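Local coordinates for superantigen-like protein SSL8 (Staphylococcus aureus, PDB 3R2T) that is of unknown function but, as a superantigen-like member of the staphylococcal and streptococcal toxin family, is probably secreted, at residues A[171-176]-A[183-188]. Residues are numbered along the deposited sequence; the frame is centred on the assembly and turned at random.
Sequences EFFFIQ and KELDFK
Phe173 and Ile175 send their side chains from the loop 171-176 onto Leu185 of helix 182-197, where one methyl group, CD2, meets both. Leu185 CD2 lies 4.1 Å from Phe173 CE1, at the ring's edge and near its plane, and 4.0 Å from Ile175 CD1. With CG anti to the backbone N (chi1 -166°), the Phe173 ring extends toward the helix. Its far corner, CZ, comes within 4.2 Å of Lys188 CB, again at the edge, so the helix touches the rim of the ring. Behind this apolar patch, Leu156 and Ile244 of the beta-grasp sheet touch Phe173, and Ile241 touches Ile175; these two side chains lie between sheet and helix.

The polar side is looser and lies toward the partly exposed Gln176 and Lys188. Glu184, extended beyond CG, and Gln176, bent at chi2, approach from opposite directions, amide and carboxylate planes 77° apart. The hydrogen bond from Gln176 NE2 to Glu184 OE2 is weak, 3.0 Å long but bent to 129°. Lys188 NZ, 3.1 Å from the same Glu184 OE2, forms a salt bridge from above the carboxylate plane, though its stronger partner is Glu73 OE2, in a second salt bridge. Two donors therefore share one carboxylate oxygen, and the lysine's positive charge would be expected to favour the ionised form of Glu184.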
ATOM      1  N   GLU A 171      23.346  23.854 -12.488  1.00 49.40           N
ATOM      2  CA  GLU A 171      22.215  23.422 -13.296  1.00 51.16           C
ATOM      3  C   GLU A 171      21.060  24.360 -13.062  1.00 51.41           C
ATOM      4  O   GLU A 171      20.815  24.777 -11.926  1.00 51.24           O
ATOM      5  CB  GLU A 171      21.790  21.996 -12.909  1.00 50.33           C
ATOM      6  CG  GLU A 171      22.748  20.882 -13.335  1.00 51.92           C
ATOM      7  CD  GLU A 171      22.749  20.624 -14.854  1.00 56.50           C
ATOM      8  OE1 GLU A 171      21.801  21.050 -15.557  1.00 56.73           O
ATOM      9  OE2 GLU A 171      23.697  19.978 -15.345  1.00 58.76           O
ATOM     10  N   PHE A 172      20.350  24.711 -14.128  1.00 53.10           N
ATOM     11  CA  PHE A 172      19.162  25.558 -13.986  1.00 52.57           C
ATOM     12  C   PHE A 172      18.068  24.706 -13.344  1.00 50.99           C
ATOM     13  O   PHE A 172      17.896  23.548 -13.712  1.00 51.30           O
ATOM     14  CB  PHE A 172      18.674  26.087 -15.341  1.00 54.90           C
ATOM     15  CG  PHE A 172      17.425  26.908 -15.233  1.00 56.80           C
ATOM     16  CD1 PHE A 172      17.486  28.222 -14.781  1.00 57.49           C
ATOM     17  CD2 PHE A 172      16.185  26.366 -15.563  1.00 60.20           C
ATOM     18  CE1 PHE A 172      16.338  28.991 -14.663  1.00 61.20           C
ATOM     19  CE2 PHE A 172      15.022  27.127 -15.446  1.00 61.17           C
ATOM     20  CZ  PHE A 172      15.099  28.443 -14.997  1.00 61.49           C
ATOM     21  N   PHE A 173      17.354  25.258 -12.371  1.00 49.34           N
ATOM     22  CA  PHE A 173      16.273  24.537 -11.715  1.00 48.93           C
ATOM     23  C   PHE A 173      15.247  25.587 -11.353  1.00 50.70           C
ATOM     24  O   PHE A 173      15.603  26.688 -10.948  1.00 53.84           O
ATOM     25  CB  PHE A 173      16.777  23.828 -10.458  1.00 48.06           C
ATOM     26  CG  PHE A 173      15.827  22.794  -9.912  1.00 45.85           C
ATOM     27  CD1 PHE A 173      15.086  23.033  -8.765  1.00 43.68           C
ATOM     28  CD2 PHE A 173      15.680  21.569 -10.559  1.00 45.56           C
ATOM     29  CE1 PHE A 173      14.223  22.062  -8.269  1.00 43.19           C
ATOM     30  CE2 PHE A 173      14.817  20.595 -10.077  1.00 42.61           C
ATOM     31  CZ  PHE A 173      14.091  20.826  -8.950  1.00 43.01           C
ATOM     32  N   PHE A 174      13.977  25.279 -11.532  1.00 51.20           N
ATOM     33  CA  PHE A 174      12.946  26.237 -11.196  1.00 52.36           C
ATOM     34  C   PHE A 174      11.843  25.529 -10.438  1.00 50.23           C
ATOM     35  O   PHE A 174      11.539  24.355 -10.682  1.00 49.32           O
ATOM     36  CB  PHE A 174      12.383  26.922 -12.448  1.00 54.91           C
ATOM     37  CG  PHE A 174      11.412  26.076 -13.216  1.00 59.20           C
ATOM     38  CD1 PHE A 174      10.054  26.385 -13.215  1.00 62.66           C
ATOM     39  CD2 PHE A 174      11.841  24.959 -13.912  1.00 64.24           C
ATOM     40  CE1 PHE A 174       9.141  25.602 -13.913  1.00 63.96           C
ATOM     41  CE2 PHE A 174      10.934  24.169 -14.607  1.00 67.13           C
ATOM     42  CZ  PHE A 174       9.580  24.496 -14.609  1.00 66.19           C
ATOM     43  N   ILE A 175      11.271  26.266  -9.503  1.00 48.99           N
ATOM     44  CA  ILE A 175      10.194  25.787  -8.684  1.00 47.56           C
ATOM     45  C   ILE A 175       9.025  26.707  -8.962  1.00 47.91           C
ATOM     46  O   ILE A 175       9.115  27.913  -8.795  1.00 47.99           O
ATOM     47  CB  ILE A 175      10.599  25.809  -7.202  1.00 46.78           C
ATOM     48  CG1 ILE A 175      11.871  24.954  -7.009  1.00 44.95           C
ATOM     49  CG2 ILE A 175       9.432  25.330  -6.313  1.00 43.19           C
ATOM     50  CD1 ILE A 175      12.522  25.108  -5.668  1.00 44.80           C
ATOM     51  N   GLN A 176       7.942  26.121  -9.442  1.00 49.96           N
ATOM     52  CA  GLN A 176       6.719  26.863  -9.760  1.00 52.34           C
ATOM     53  C   GLN A 176       5.805  27.174  -8.557  1.00 50.89           C
ATOM     54  O   GLN A 176       5.090  28.188  -8.548  1.00 53.98           O
ATOM     55  CB  GLN A 176       5.927  26.153 -10.881  1.00 53.98           C
ATOM     56  CG  GLN A 176       6.120  24.595 -11.102  1.00 59.70           C
ATOM     57  CD  GLN A 176       6.049  23.689  -9.856  1.00 62.85           C
ATOM     58  OE1 GLN A 176       6.737  23.926  -8.840  1.00 64.23           O
ATOM     59  NE2 GLN A 176       5.266  22.597  -9.964  1.00 59.86           N
ATOM     60  N   LYS A 183       8.727  15.502  -1.701  1.00 34.17           N
ATOM     61  CA  LYS A 183       8.489  14.447  -2.657  1.00 36.49           C
ATOM     62  C   LYS A 183       8.744  14.957  -4.067  1.00 37.28           C
ATOM     63  O   LYS A 183       9.485  14.319  -4.850  1.00 35.82           O
ATOM     64  CB  LYS A 183       7.041  13.964  -2.524  1.00 37.21           C
ATOM     65  CG  LYS A 183       6.597  12.939  -3.545  1.00 38.89           C
ATOM     66  CD  LYS A 183       5.103  12.741  -3.477  1.00 36.56           C
ATOM     67  CE  LYS A 183       4.652  11.648  -4.428  1.00 39.28           C
ATOM     68  NZ  LYS A 183       5.191  10.344  -3.955  1.00 39.35           N
ATOM     69  N   GLU A 184       8.143  16.109  -4.394  1.00 38.20           N
ATOM     70  CA  GLU A 184       8.293  16.692  -5.746  1.00 39.53           C
ATOM     71  C   GLU A 184       9.745  17.097  -6.041  1.00 38.74           C
ATOM     72  O   GLU A 184      10.264  16.802  -7.111  1.00 38.51           O
ATOM     73  CB  GLU A 184       7.296  17.857  -5.985  1.00 39.53           C
ATOM     74  CG  GLU A 184       7.540  18.629  -7.276  1.00 41.13           C
ATOM     75  CD  GLU A 184       6.410  19.586  -7.683  1.00 47.60           C
ATOM     76  OE1 GLU A 184       5.391  19.741  -6.950  1.00 48.61           O
ATOM     77  OE2 GLU A 184       6.555  20.190  -8.771  1.00 51.55           O
ATOM     78  N   LEU A 185      10.394  17.751  -5.082  1.00 37.81           N
ATOM     79  CA  LEU A 185      11.790  18.167  -5.263  1.00 37.93           C
ATOM     80  C   LEU A 185      12.676  16.949  -5.443  1.00 37.17           C
ATOM     81  O   LEU A 185      13.478  16.901  -6.346  1.00 37.62           O
ATOM     82  CB  LEU A 185      12.273  18.964  -4.066  1.00 37.86           C
ATOM     83  CG  LEU A 185      11.595  20.306  -3.849  1.00 40.94           C
ATOM     84  CD1 LEU A 185      12.179  20.998  -2.628  1.00 43.33           C
ATOM     85  CD2 LEU A 185      11.750  21.191  -5.067  1.00 42.39           C
ATOM     86  N   ASP A 186      12.507  15.961  -4.569  1.00 37.00           N
ATOM     87  CA  ASP A 186      13.266  14.713  -4.623  1.00 37.36           C
ATOM     88  C   ASP A 186      13.171  14.013  -5.970  1.00 38.41           C
ATOM     89  O   ASP A 186      14.182  13.592  -6.529  1.00 40.13           O
ATOM     90  CB  ASP A 186      12.730  13.753  -3.570  1.00 37.18           C
ATOM     91  CG  ASP A 186      13.358  12.342  -3.672  1.00 39.26           C
ATOM     92  OD1 ASP A 186      12.599  11.386  -3.927  1.00 40.91           O
ATOM     93  OD2 ASP A 186      14.593  12.191  -3.534  1.00 38.72           O
ATOM     94  N   PHE A 187      11.941  13.878  -6.476  1.00 38.82           N
ATOM     95  CA  PHE A 187      11.685  13.186  -7.720  1.00 38.14           C
ATOM     96  C   PHE A 187      12.236  13.942  -8.925  1.00 39.34           C
ATOM     97  O   PHE A 187      12.886  13.345  -9.806  1.00 38.88           O
ATOM     98  CB  PHE A 187      10.177  12.944  -7.921  1.00 39.12           C
ATOM     99  CG  PHE A 187       9.862  12.017  -9.086  1.00 38.34           C
ATOM    100  CD1 PHE A 187       9.742  12.512 -10.376  1.00 35.54           C
ATOM    101  CD2 PHE A 187       9.725  10.649  -8.880  1.00 38.35           C
ATOM    102  CE1 PHE A 187       9.485  11.670 -11.434  1.00 38.68           C
ATOM    103  CE2 PHE A 187       9.469   9.790  -9.933  1.00 38.23           C
ATOM    104  CZ  PHE A 187       9.344  10.292 -11.215  1.00 37.98           C
ATOM    105  N   LYS A 188      11.978  15.247  -8.973  1.00 38.01           N
ATOM    106  CA  LYS A 188      12.446  16.070 -10.101  1.00 38.77           C
ATOM    107  C   LYS A 188      13.959  16.179 -10.116  1.00 37.67           C
ATOM    108  O   LYS A 188      14.583  16.197 -11.171  1.00 37.68           O
ATOM    109  CB  LYS A 188      11.832  17.480 -10.045  1.00 38.90           C
ATOM    110  CG  LYS A 188      10.371  17.603 -10.532  1.00 43.97           C
ATOM    111  CD  LYS A 188       9.874  19.039 -10.279  1.00 49.01           C
ATOM    112  CE  LYS A 188       8.719  19.431 -11.211  1.00 54.77           C
ATOM    113  NZ  LYS A 188       7.571  18.505 -11.207  1.00 58.47           N
TER